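PDB 3EAF: ABC transporter, substrate binding protein from Aeropyrum pernix, which probably binds a solute outside the cell for delivery to an ABC transporter in the membrane, and carries a bound magnesium ion. Local coordinates for residues 55-58 against 63-66; 66-71 against 93-98; 124-129 against 348-353; 327-332 against 337-342. One frame throughout, in Å; residues are numbered along the deposited sequence.

Contact 1. Residues 55-58 against 63-66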
loop_
_atom_site.group_PDB
_atom_site.type_symbol
_atom_site.label_atom_id
_atom_site.label_comp_id
_atom_site.label_asym_id
_atom_site.label_seq_id
_atom_site.Cartn_x
_atom_site.Cartn_y
_atom_site.Cartn_z
ATOM N N ARG A 55 10.075 -1.518 -15.368
ATOM C CA ARG A 55 9.261 -2.351 -16.252
ATOM C C ARG A 55 7.778 -2.199 -15.921
ATOM O O ARG A 55 7.358 -2.498 -14.803
ATOM C CB ARG A 55 9.681 -3.819 -16.128
ATOM C CG ARG A 55 11.085 -4.133 -16.643
ATOM C CD ARG A 55 11.148 -4.032 -18.158
ATOM N NE ARG A 55 12.469 -4.369 -18.674
ATOM C CZ ARG A 55 13.402 -3.474 -18.985
ATOM N NH1 ARG A 55 13.163 -2.176 -18.834
ATOM N NH2 ARG A 55 14.574 -3.882 -19.460
ATOM N N ASP A 56 6.996 -1.715 -16.884
ATOM C CA ASP A 56 5.537 -1.652 -16.742
ATOM C C ASP A 56 4.934 -2.996 -17.136
ATOM O O ASP A 56 4.900 -3.358 -18.316
ATOM C CB ASP A 56 4.954 -0.509 -17.583
ATOM C CG ASP A 56 3.428 -0.548 -17.683
ATOM O OD1 ASP A 56 2.743 -1.033 -16.752
ATOM O OD2 ASP A 56 2.903 -0.067 -18.706
ATOM N N TYR A 57 4.453 -3.735 -16.141
ATOM C CA TYR A 57 3.891 -5.066 -16.392
ATOM C C TYR A 57 2.367 -5.073 -16.485
ATOM O O TYR A 57 1.760 -6.127 -16.739
ATOM C CB TYR A 57 4.405 -6.081 -15.362
ATOM C CG TYR A 57 3.648 -6.143 -14.046
ATOM C CD1 TYR A 57 2.946 -7.297 -13.683
ATOM C CD2 TYR A 57 3.651 -5.072 -13.158
ATOM C CE1 TYR A 57 2.259 -7.376 -12.474
ATOM C CE2 TYR A 57 2.966 -5.134 -11.943
ATOM C CZ TYR A 57 2.277 -6.295 -11.608
ATOM O OH TYR A 57 1.606 -6.375 -10.409
ATOM N N ALA A 58 1.761 -3.899 -16.276
ATOM C CA ALA A 58 0.311 -3.700 -16.412
ATOM C C ALA A 58 -0.568 -4.678 -15.604
ATOM O O ALA A 58 -1.661 -5.054 -16.041
ATOM C CB ALA A 58 -0.093 -3.701 -17.913
ATOM N N THR A 63 3.478 -11.525 -17.427
ATOM C CA THR A 63 4.490 -10.487 -17.620
ATOM C C THR A 63 5.336 -10.252 -16.358
ATOM O O THR A 63 6.552 -10.073 -16.457
ATOM C CB THR A 63 3.840 -9.161 -18.095
ATOM O OG1 THR A 63 2.914 -9.434 -19.153
ATOM C CG2 THR A 63 4.890 -8.193 -18.613
ATOM N N ALA A 64 4.703 -10.267 -15.183
ATOM C CA ALA A 64 5.438 -10.141 -13.912
ATOM C C ALA A 64 6.564 -11.179 -13.782
ATOM O O ALA A 64 7.701 -10.839 -13.438
ATOM C CB ALA A 64 4.494 -10.260 -12.736
ATOM N N GLU A 65 6.236 -12.441 -14.054
ATOM C CA GLU A 65 7.217 -13.531 -13.973
ATOM C C GLU A 65 8.310 -13.428 -15.048
ATOM O O GLU A 65 9.466 -13.780 -14.803
ATOM C CB GLU A 65 6.509 -14.890 -14.035
ATOM C CG GLU A 65 5.505 -15.110 -12.899
ATOM C CD GLU A 65 4.934 -16.514 -12.860
ATOM O OE1 GLU A 65 5.599 -17.450 -13.362
ATOM O OE2 GLU A 65 3.816 -16.687 -12.323
ATOM N N GLU A 66 7.943 -12.936 -16.228
ATOM C CA GLU A 66 8.916 -12.696 -17.300
ATOM C C GLU A 66 9.932 -11.599 -16.936
ATOM O O GLU A 66 11.144 -11.773 -17.127
ATOM C CB GLU A 66 8.194 -12.375 -18.611
ATOM C CG GLU A 66 7.607 -13.618 -19.286
ATOM C CD GLU A 66 6.480 -13.315 -20.261
ATOM O OE1 GLU A 66 6.078 -12.138 -20.395
ATOM O OE2 GLU A 66 5.989 -14.273 -20.895
HETATM O O HOH W 1 1.786 -7.142 -20.046
#
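Tyr57 packs against Thr63 and Ala64 where strand 47-56 passes into helix 61-74, the first half of a beta-alpha-beta crossover that returns to the sheet at strand 79-82. The tight part is apolar. CG of Tyr57 sits between its own backbone N and carbonyl carbon (chi1 85°), a rotation that lays the ring across the first turns of the helix, beside Ala64. Ring atom CD1 of Tyr57 then comes within 3.5 Å of Ala64 CB, the methyl approaching obliquely. Next to it, Tyr57 CB lies 3.9 Å from Thr63 CG2, the methyl branch that is anti to the threonine backbone N. The phenol OH is hydrogen-bonded to Asp87 of helix 85-98, which fixes the far end of this buried ring.

The looser side is polar and wet. Thr63 OG1 points away from the ring to a water at 2.7 Å, and the same water reaches Tyr57 O only through a weak bond. On the other flank of the turn, Asp56 holds the chain as it leaves the strand. Its carboxylate forms an Asx turn, in which Ala58 N donates to Asp56 OD1 at 3.1 Å, meeting that oxygen from above the carboxylate plane.

Contact 2. Residues 66-71 against 93-98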
loop_
_atom_site.group_PDB
_atom_site.type_symbol
_atom_site.label_atom_id
_atom_site.label_comp_id
_atom_site.label_asym_id
_atom_site.label_seq_id
_atom_site.Cartn_x
_atom_site.Cartn_y
_atom_site.Cartn_z
ATOM N N GLU A 66 7.943 -12.936 -16.228
ATOM C CA GLU A 66 8.916 -12.696 -17.300
ATOM C C GLU A 66 9.932 -11.599 -16.936
ATOM O O GLU A 66 11.144 -11.773 -17.127
ATOM C CB GLU A 66 8.194 -12.375 -18.611
ATOM C CG GLU A 66 7.607 -13.618 -19.286
ATOM C CD GLU A 66 6.480 -13.315 -20.261
ATOM O OE1 GLU A 66 6.078 -12.138 -20.395
ATOM O OE2 GLU A 66 5.989 -14.273 -20.895
ATOM N N TYR A 67 9.438 -10.481 -16.406
ATOM C CA TYR A 67 10.316 -9.392 -15.973
ATOM C C TYR A 67 11.148 -9.748 -14.744
ATOM O O TYR A 67 12.264 -9.245 -14.588
ATOM C CB TYR A 67 9.530 -8.103 -15.739
ATOM C CG TYR A 67 9.002 -7.455 -17.001
ATOM C CD1 TYR A 67 9.719 -7.511 -18.197
ATOM C CD2 TYR A 67 7.792 -6.761 -16.997
ATOM C CE1 TYR A 67 9.235 -6.906 -19.359
ATOM C CE2 TYR A 67 7.312 -6.145 -18.145
ATOM C CZ TYR A 67 8.035 -6.230 -19.323
ATOM O OH TYR A 67 7.561 -5.623 -20.467
ATOM N N TYR A 68 10.614 -10.612 -13.882
ATOM C CA TYR A 68 11.379 -11.117 -12.739
ATOM C C TYR A 68 12.606 -11.902 -13.197
ATOM O O TYR A 68 13.712 -11.685 -12.699
ATOM C CB TYR A 68 10.534 -12.005 -11.816
ATOM C CG TYR A 68 11.382 -12.591 -10.702
ATOM C CD1 TYR A 68 11.773 -11.799 -9.618
ATOM C CD2 TYR A 68 11.838 -13.915 -10.753
ATOM C CE1 TYR A 68 12.578 -12.312 -8.604
ATOM C CE2 TYR A 68 12.652 -14.439 -9.731
ATOM C CZ TYR A 68 13.013 -13.629 -8.665
ATOM O OH TYR A 68 13.801 -14.116 -7.645
ATOM N N ARG A 69 12.394 -12.823 -14.139
ATOM C CA ARG A 69 13.489 -13.599 -14.705
ATOM C C ARG A 69 14.517 -12.687 -15.389
ATOM O O ARG A 69 15.709 -12.886 -15.222
ATOM C CB ARG A 69 12.973 -14.709 -15.633
ATOM C CG ARG A 69 12.224 -15.828 -14.882
ATOM C CD ARG A 69 11.919 -17.051 -15.757
ATOM N NE ARG A 69 11.068 -16.725 -16.905
ATOM C CZ ARG A 69 9.735 -16.757 -16.898
ATOM N NH1 ARG A 69 9.065 -17.098 -15.797
ATOM N NH2 ARG A 69 9.065 -16.443 -17.999
ATOM N N GLU A 70 14.043 -11.666 -16.107
ATOM C CA GLU A 70 14.911 -10.645 -16.702
ATOM C C GLU A 70 15.729 -9.885 -15.649
ATOM O O GLU A 70 16.944 -9.739 -15.793
ATOM C CB GLU A 70 14.104 -9.652 -17.554
ATOM C CG GLU A 70 14.968 -8.555 -18.193
ATOM C CD GLU A 70 14.195 -7.597 -19.095
ATOM O OE1 GLU A 70 13.013 -7.299 -18.817
ATOM O OE2 GLU A 70 14.787 -7.112 -20.083
ATOM N N PHE A 71 15.061 -9.393 -14.604
ATOM C CA PHE A 71 15.751 -8.719 -13.498
ATOM C C PHE A 71 16.875 -9.597 -12.938
ATOM O O PHE A 71 18.002 -9.132 -12.769
ATOM C CB PHE A 71 14.780 -8.362 -12.357
ATOM C CG PHE A 71 13.842 -7.217 -12.658
ATOM C CD1 PHE A 71 14.165 -6.236 -13.590
ATOM C CD2 PHE A 71 12.640 -7.101 -11.958
ATOM C CE1 PHE A 71 13.289 -5.173 -13.839
ATOM C CE2 PHE A 71 11.759 -6.051 -12.201
ATOM C CZ PHE A 71 12.083 -5.083 -13.144
ATOM N N ASP A 93 8.440 -17.180 -2.716
ATOM C CA ASP A 93 9.304 -18.332 -2.426
ATOM C C ASP A 93 10.547 -18.310 -3.316
ATOM O O ASP A 93 11.643 -18.662 -2.871
ATOM C CB ASP A 93 8.554 -19.665 -2.607
ATOM C CG ASP A 93 7.672 -20.036 -1.406
ATOM O OD1 ASP A 93 7.868 -19.503 -0.290
ATOM O OD2 ASP A 93 6.775 -20.889 -1.580
ATOM N N GLN A 94 10.362 -17.881 -4.565
ATOM C CA GLN A 94 11.458 -17.746 -5.519
ATOM C C GLN A 94 12.471 -16.654 -5.113
ATOM O O GLN A 94 13.681 -16.871 -5.207
ATOM C CB GLN A 94 10.918 -17.502 -6.937
ATOM C CG GLN A 94 11.962 -17.683 -8.055
ATOM C CD GLN A 94 12.573 -19.079 -8.080
ATOM O OE1 GLN A 94 11.858 -20.083 -8.066
ATOM N NE2 GLN A 94 13.903 -19.148 -8.118
ATOM N N VAL A 95 11.980 -15.500 -4.654
ATOM C CA VAL A 95 12.878 -14.411 -4.216
ATOM C C VAL A 95 13.691 -14.793 -2.968
ATOM O O VAL A 95 14.795 -14.289 -2.759
ATOM C CB VAL A 95 12.151 -13.037 -4.029
ATOM C CG1 VAL A 95 11.340 -12.679 -5.276
ATOM C CG2 VAL A 95 11.266 -13.024 -2.796
ATOM N N ASP A 96 13.145 -15.696 -2.157
ATOM C CA ASP A 96 13.876 -16.248 -1.021
ATOM C C ASP A 96 15.019 -17.132 -1.527
ATOM O O ASP A 96 16.166 -16.961 -1.128
ATOM C CB ASP A 96 12.936 -17.036 -0.095
ATOM C CG ASP A 96 13.680 -17.759 1.018
ATOM O OD1 ASP A 96 14.489 -17.114 1.726
ATOM O OD2 ASP A 96 13.452 -18.974 1.195
ATOM N N THR A 97 14.687 -18.061 -2.424
ATOM C CA THR A 97 15.674 -18.907 -3.100
ATOM C C THR A 97 16.788 -18.066 -3.739
ATOM O O THR A 97 17.976 -18.326 -3.522
ATOM C CB THR A 97 14.986 -19.788 -4.165
ATOM O OG1 THR A 97 13.997 -20.608 -3.530
ATOM C CG2 THR A 97 15.987 -20.678 -4.882
ATOM N N ASP A 98 16.388 -17.040 -4.490
ATOM C CA ASP A 98 17.310 -16.181 -5.231
ATOM C C ASP A 98 17.976 -15.084 -4.396
ATOM O O ASP A 98 18.885 -14.401 -4.880
ATOM C CB ASP A 98 16.596 -15.562 -6.427
ATOM C CG ASP A 98 16.132 -16.600 -7.422
ATOM O OD1 ASP A 98 16.770 -17.676 -7.494
ATOM O OD2 ASP A 98 15.135 -16.339 -8.128
#
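Successive helices of a beta-alpha layer, 61-74 and 85-98, are bridged by Tyr68, whose ring spans from the first to Gln94, Val95 and Asp98 on the second. The two short axes run almost parallel (6°) but stay 12.5 Å apart, too far for close backbone packing, so a long side chain makes the connection. CG of Tyr68 is anti to the backbone N (chi1 176°), which sends the ring straight across. Its hydroxyl donates to Asp98 OD2 at 2.6 Å, and that oxygen accepts with its anti lone pair, the one directed away from the other carboxylate oxygen. Together with two further donors to the same oxygen, this bond probably favours the ionised carboxylate and fixes its rotation. Ring and carboxylate planes differ by just 18°, and the acceptor lies at the ring edge, in its plane.

Strand 79-82 connects the two helices in sequence, and Tyr68 also rests on Ile80 of that strand, so the ring that bridges the helices also touches the sheet of this Rossmann-like lobe. The ring carbons next to CZ are gripped obliquely: Tyr68 CE1 meets Val95 CG1 at 3.6 Å, and Tyr68 CE2 meets Gln94 CG at 3.7 Å.

Gln94 bends at its second torsion to bring its amide back along its own helix. There Gln94 NE2 donates a nearly straight bond of 3.1 Å to Asp98 OD2, arriving from above the carboxylate plane while the oxygen stays in the amide plane. Arg72, one turn beyond Tyr68, adds a salt bridge from its NH1 to Asp98 OD2.

Contact 3. Residues 124-129 against 348-353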
loop_
_atom_site.group_PDB
_atom_site.type_symbol
_atom_site.label_atom_id
_atom_site.label_comp_id
_atom_site.label_asym_id
_atom_site.label_seq_id
_atom_site.Cartn_x
_atom_site.Cartn_y
_atom_site.Cartn_z
ATOM N N TYR A 124 -2.432 -5.534 4.923
ATOM C CA TYR A 124 -3.804 -5.163 4.550
ATOM C C TYR A 124 -4.880 -5.483 5.590
ATOM O O TYR A 124 -5.865 -4.757 5.717
ATOM C CB TYR A 124 -4.197 -5.868 3.253
ATOM C CG TYR A 124 -3.669 -5.254 1.975
ATOM C CD1 TYR A 124 -3.219 -6.068 0.941
ATOM C CD2 TYR A 124 -3.642 -3.865 1.788
ATOM C CE1 TYR A 124 -2.749 -5.528 -0.255
ATOM C CE2 TYR A 124 -3.167 -3.310 0.588
ATOM C CZ TYR A 124 -2.722 -4.154 -0.423
ATOM O OH TYR A 124 -2.249 -3.634 -1.607
ATOM N N SER A 125 -4.707 -6.589 6.304
ATOM C CA SER A 125 -5.709 -7.046 7.270
ATOM C C SER A 125 -5.707 -6.174 8.532
ATOM O O SER A 125 -6.762 -5.696 8.959
ATOM C CB SER A 125 -5.492 -8.527 7.600
ATOM O OG SER A 125 -5.413 -9.305 6.414
ATOM N N THR A 126 -4.520 -5.958 9.103
ATOM C CA THR A 126 -4.319 -5.035 10.226
ATOM C C THR A 126 -4.782 -3.624 9.888
ATOM O O THR A 126 -5.405 -2.960 10.720
ATOM C CB THR A 126 -2.836 -4.980 10.640
ATOM O OG1 THR A 126 -2.373 -6.307 10.922
ATOM C CG2 THR A 126 -2.640 -4.092 11.867
ATOM N N GLN A 127 -4.473 -3.168 8.670
ATOM C CA GLN A 127 -4.980 -1.890 8.164
ATOM C C GLN A 127 -6.513 -1.865 8.160
ATOM O O GLN A 127 -7.127 -0.930 8.687
ATOM C CB GLN A 127 -4.439 -1.604 6.750
ATOM C CG GLN A 127 -2.961 -1.198 6.711
ATOM C CD GLN A 127 -2.505 -0.698 5.345
ATOM O OE1 GLN A 127 -1.471 -1.135 4.815
ATOM N NE2 GLN A 127 -3.258 0.231 4.779
ATOM N N ALA A 128 -7.117 -2.892 7.561
ATOM C CA ALA A 128 -8.576 -3.000 7.453
ATOM C C ALA A 128 -9.243 -3.005 8.826
ATOM O O ALA A 128 -10.209 -2.282 9.056
ATOM C CB ALA A 128 -8.971 -4.247 6.673
ATOM N N CYS A 129 -8.712 -3.813 9.735
ATOM C CA CYS A 129 -9.302 -3.945 11.064
ATOM C C CYS A 129 -9.122 -2.668 11.886
ATOM O O CYS A 129 -9.985 -2.327 12.692
ATOM C CB CYS A 129 -8.751 -5.174 11.782
ATOM S SG CYS A 129 -9.237 -6.736 10.987
ATOM N N ALA A 348 5.695 -4.298 10.025
ATOM C CA ALA A 348 6.436 -3.045 10.236
ATOM C C ALA A 348 5.917 -2.243 11.426
ATOM O O ALA A 348 6.705 -1.716 12.218
ATOM C CB ALA A 348 6.426 -2.196 8.961
ATOM N N TYR A 349 4.589 -2.155 11.520
ATOM C CA TYR A 349 3.866 -1.459 12.590
ATOM C C TYR A 349 2.386 -1.747 12.374
ATOM O O TYR A 349 2.035 -2.439 11.414
ATOM C CB TYR A 349 4.161 0.055 12.615
ATOM C CG TYR A 349 3.919 0.796 11.313
ATOM C CD1 TYR A 349 2.713 1.459 11.078
ATOM C CD2 TYR A 349 4.905 0.857 10.328
ATOM C CE1 TYR A 349 2.489 2.151 9.883
ATOM C CE2 TYR A 349 4.692 1.536 9.136
ATOM C CZ TYR A 349 3.481 2.180 8.919
ATOM O OH TYR A 349 3.266 2.847 7.737
ATOM N N ARG A 350 1.519 -1.245 13.250
ATOM C CA ARG A 350 0.094 -1.598 13.172
ATOM C C ARG A 350 -0.851 -0.431 12.879
ATOM O O ARG A 350 -1.896 -0.621 12.248
ATOM C CB ARG A 350 -0.371 -2.311 14.449
ATOM C CG ARG A 350 0.254 -3.676 14.675
ATOM C CD ARG A 350 -0.293 -4.361 15.924
ATOM N NE ARG A 350 -1.582 -5.030 15.708
ATOM C CZ ARG A 350 -2.733 -4.677 16.290
ATOM N NH1 ARG A 350 -2.784 -3.642 17.128
ATOM N NH2 ARG A 350 -3.842 -5.367 16.038
ATOM N N LYS A 351 -0.508 0.767 13.340
ATOM C CA LYS A 351 -1.469 1.869 13.254
ATOM C C LYS A 351 -1.509 2.541 11.878
ATOM O O LYS A 351 -0.586 2.400 11.079
ATOM C CB LYS A 351 -1.273 2.884 14.384
ATOM C CG LYS A 351 0.010 3.680 14.347
ATOM C CD LYS A 351 0.083 4.609 15.571
ATOM C CE LYS A 351 0.417 3.843 16.848
ATOM N NZ LYS A 351 0.725 4.781 17.983
ATOM N N VAL A 352 -2.611 3.237 11.614
ATOM C CA VAL A 352 -2.836 3.921 10.343
ATOM C C VAL A 352 -3.455 5.289 10.565
ATOM O O VAL A 352 -4.006 5.556 11.634
ATOM C CB VAL A 352 -3.766 3.113 9.398
ATOM C CG1 VAL A 352 -3.092 1.830 8.949
ATOM C CG2 VAL A 352 -5.134 2.836 10.048
ATOM N N PHE A 353 -3.342 6.156 9.561
ATOM C CA PHE A 353 -4.119 7.391 9.527
ATOM C C PHE A 353 -5.479 7.095 8.913
ATOM O O PHE A 353 -5.603 6.218 8.064
ATOM C CB PHE A 353 -3.420 8.475 8.701
ATOM C CG PHE A 353 -2.067 8.878 9.226
ATOM C CD1 PHE A 353 -1.952 9.692 10.357
ATOM C CD2 PHE A 353 -0.905 8.471 8.571
ATOM C CE1 PHE A 353 -0.689 10.088 10.832
ATOM C CE2 PHE A 353 0.360 8.856 9.039
ATOM C CZ PHE A 353 0.464 9.661 10.178
HETATM O O HOH W 2 -2.513 -7.187 13.524
#
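Thr126 and Arg350 cross at about a right angle, as do Gln127 and Val352, where helix 124-139 packs against the chain entering strand 352-357 of the seven-stranded sheet in this two-lobed binding-protein fold. CG2 of Thr126 is the branch that points into the contact. It lies 3.6 Å from Arg350 O and 3.9 Å from Arg350 CB, so the methyl rests on both the backbone and the root of the arginine. In the other crossing the aliphatic stem does the work: Gln127 CG meets Val352 CG1 at 3.8 Å. Val352 points toward the helix, and with Gln127 and Thr126 it forms a buried, mainly apolar seam.

Beyond that seam the Arg350 chain bends at its third torsion (chi3 82°), which brings the guanidinium round beside Thr126, whose methyl approaches it obliquely. The far nitrogens are held by the residues just after strand 363-369: NH1 by a salt bridge to Glu370 and a bond to Ala371 O, NH2 by Pro372 O. Thr126 OG1 is bonded to Asp123 just before the helix. The two polar ends are also joined through a water, which donates to Thr126 OG1 at 2.8 Å and accepts from Arg350 NE at 3.2 Å.

Contact 4. Residues 327-332 against 337-342. With MG (magnesium ion), chain C.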
loop_
_atom_site.group_PDB
_atom_site.type_symbol
_atom_site.label_atom_id
_atom_site.label_comp_id
_atom_site.label_asym_id
_atom_site.label_seq_id
_atom_site.Cartn_x
_atom_site.Cartn_y
_atom_site.Cartn_z
ATOM N N ASN A 327 17.287 -3.329 12.281
ATOM C CA ASN A 327 17.205 -1.889 12.525
ATOM C C ASN A 327 15.770 -1.368 12.551
ATOM O O ASN A 327 14.908 -1.869 11.827
ATOM C CB ASN A 327 17.980 -1.109 11.446
ATOM C CG ASN A 327 19.438 -1.508 11.356
ATOM O OD1 ASN A 327 19.833 -2.265 10.462
ATOM N ND2 ASN A 327 20.248 -1.007 12.280
ATOM N N THR A 328 15.535 -0.354 13.382
ATOM C CA THR A 328 14.300 0.417 13.365
ATOM C C THR A 328 14.458 1.592 12.402
ATOM O O THR A 328 15.466 2.298 12.449
ATOM C CB THR A 328 13.947 0.910 14.781
ATOM O OG1 THR A 328 13.596 -0.218 15.586
ATOM C CG2 THR A 328 12.778 1.898 14.765
ATOM N N PHE A 329 13.476 1.792 11.523
ATOM C CA PHE A 329 13.574 2.826 10.489
ATOM C C PHE A 329 12.528 3.919 10.638
ATOM O O PHE A 329 11.369 3.654 10.983
ATOM C CB PHE A 329 13.452 2.211 9.086
ATOM C CG PHE A 329 14.510 1.191 8.770
ATOM C CD1 PHE A 329 15.771 1.586 8.335
ATOM C CD2 PHE A 329 14.246 -0.166 8.902
ATOM C CE1 PHE A 329 16.751 0.646 8.042
ATOM C CE2 PHE A 329 15.219 -1.107 8.618
ATOM C CZ PHE A 329 16.468 -0.708 8.180
ATOM N N ASP A 330 12.943 5.151 10.365
ATOM C CA ASP A 330 12.010 6.263 10.255
ATOM C C ASP A 330 12.216 6.935 8.902
ATOM O O ASP A 330 13.334 7.323 8.547
ATOM C CB ASP A 330 12.183 7.268 11.404
ATOM C CG ASP A 330 11.285 8.502 11.250
ATOM O OD1 ASP A 330 10.104 8.357 10.883
ATOM O OD2 ASP A 330 11.766 9.627 11.497
ATOM N N LEU A 331 11.131 7.054 8.151
ATOM C CA LEU A 331 11.181 7.632 6.818
ATOM C C LEU A 331 10.682 9.069 6.873
ATOM O O LEU A 331 9.626 9.404 6.332
ATOM C CB LEU A 331 10.372 6.770 5.837
ATOM C CG LEU A 331 11.040 5.589 5.105
ATOM C CD1 LEU A 331 12.305 5.018 5.775
ATOM C CD2 LEU A 331 10.028 4.479 4.857
ATOM N N GLY A 332 11.453 9.910 7.559
ATOM C CA GLY A 332 11.132 11.333 7.703
ATOM C C GLY A 332 9.771 11.605 8.318
ATOM O O GLY A 332 9.162 12.640 8.052
ATOM N N ASP A 337 3.732 5.030 12.242
ATOM C CA ASP A 337 4.596 4.561 13.324
ATOM C C ASP A 337 5.939 4.196 12.679
ATOM O O ASP A 337 6.017 4.015 11.454
ATOM C CB ASP A 337 3.956 3.347 14.011
ATOM C CG ASP A 337 4.527 3.056 15.414
ATOM O OD1 ASP A 337 5.505 3.705 15.851
ATOM O OD2 ASP A 337 3.980 2.153 16.081
ATOM N N THR A 338 6.997 4.120 13.482
ATOM C CA THR A 338 8.297 3.699 12.975
ATOM C C THR A 338 8.292 2.218 12.588
ATOM O O THR A 338 7.427 1.445 13.027
ATOM C CB THR A 338 9.430 3.956 13.986
ATOM O OG1 THR A 338 9.076 3.381 15.250
ATOM C CG2 THR A 338 9.692 5.464 14.143
ATOM N N ILE A 339 9.292 1.840 11.794
ATOM C CA ILE A 339 9.347 0.545 11.129
ATOM C C ILE A 339 10.351 -0.384 11.798
ATOM O O ILE A 339 11.514 -0.032 11.971
ATOM C CB ILE A 339 9.747 0.723 9.644
ATOM C CG1 ILE A 339 8.639 1.445 8.874
ATOM C CG2 ILE A 339 10.060 -0.626 8.997
ATOM C CD1 ILE A 339 9.159 2.276 7.712
ATOM N N ASP A 340 9.890 -1.584 12.143
ATOM C CA ASP A 340 10.718 -2.579 12.794
ATOM C C ASP A 340 10.234 -3.972 12.384
ATOM O O ASP A 340 9.054 -4.292 12.545
ATOM C CB ASP A 340 10.634 -2.388 14.312
ATOM C CG ASP A 340 11.721 -3.133 15.069
ATOM O OD1 ASP A 340 12.575 -3.804 14.437
ATOM O OD2 ASP A 340 11.711 -3.043 16.318
ATOM N N TYR A 341 11.148 -4.782 11.851
ATOM C CA TYR A 341 10.820 -6.104 11.319
ATOM C C TYR A 341 11.412 -7.249 12.143
ATOM O O TYR A 341 12.596 -7.246 12.472
ATOM C CB TYR A 341 11.314 -6.252 9.875
ATOM C CG TYR A 341 10.734 -5.273 8.891
ATOM C CD1 TYR A 341 9.384 -5.326 8.531
ATOM C CD2 TYR A 341 11.541 -4.305 8.292
ATOM C CE1 TYR A 341 8.854 -4.435 7.605
ATOM C CE2 TYR A 341 11.021 -3.414 7.374
ATOM C CZ TYR A 341 9.681 -3.477 7.034
ATOM O OH TYR A 341 9.173 -2.578 6.119
ATOM N N GLU A 342 10.577 -8.240 12.433
ATOM C CA GLU A 342 10.992 -9.443 13.132
ATOM C C GLU A 342 11.343 -10.543 12.128
ATOM O O GLU A 342 10.583 -10.770 11.181
ATOM C CB GLU A 342 9.842 -9.906 14.037
ATOM C CG GLU A 342 10.038 -11.254 14.687
ATOM C CD GLU A 342 8.898 -11.642 15.611
ATOM O OE1 GLU A 342 8.108 -10.756 16.007
ATOM O OE2 GLU A 342 8.797 -12.845 15.935
HETATM MG MG MG C . 13.927 -5.752 13.568
HETATM O O HOH W 3 13.923 -4.358 11.731
HETATM O O HOH W 4 15.572 -5.072 15.335
HETATM O O HOH W 5 12.761 -6.817 15.593
#
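With its CG anti to the backbone N (chi1 -165°), Asp340 extends its carboxylate past Thr328, so that OD1 binds the magnesium ion at 2.5 Å. Thr328 OG1 lies beside the other oxygen, 3.5 Å from Asp340 OD2. Ile339 holds its CG1 branch anti to the carbonyl carbon, and at the end of that branch Ile339 CD1 reaches Leu331 CD2 at 3.7 Å, obliquely.

Between these side chains the backbones pair in a single antiparallel bridge of the hydrogen-bonded kind. Phe329 N donates to Ile339 O at 2.7 Å (163°), and Ile339 N returns the bond to Phe329 O at 2.9 Å (168°), each in the carbonyl plane. Phe329 and Leu331 also pack on helix 288-304, anchoring the apolar side, whereas Thr328, Thr338 and Asp340 are exposed.

A metal-bound water ties the two segments together again by donating to Asn327 O and accepting from Tyr341 N at 2.8 Å, which positions it on the ion. Tyr341 O, at 2.3 Å from the magnesium, two further waters and the backbone O of Glu325 complete six oxygen ligands. The result is a hairpin-like loop whose open end, with the last turn of helix 317-326, forms the magnesium site.

How the contacts relate
Contacts 1 and 2 belong to the lobe built on the six-stranded sheet and share helix 61-74, with Glu66 common to both; their centres are 12 Å apart, and the Arg55-Glu70 salt bridge joins them directly. Contact 3 follows along the chain, 28 Å from both by centres, and brings helix 124-139 together with the approach to strand 352-357, 219 residues later. Contact 4 falls within that long interval, near its end. Its centre is 14 Å from that of contact 3, and Ala348 O probably accepts from Asp340 N. The magnesium loop is therefore coupled to the chain entering the seven-stranded sheet, while contacts 1 and 2 lie in another helix layer and touch neither contact 3 nor contact 4.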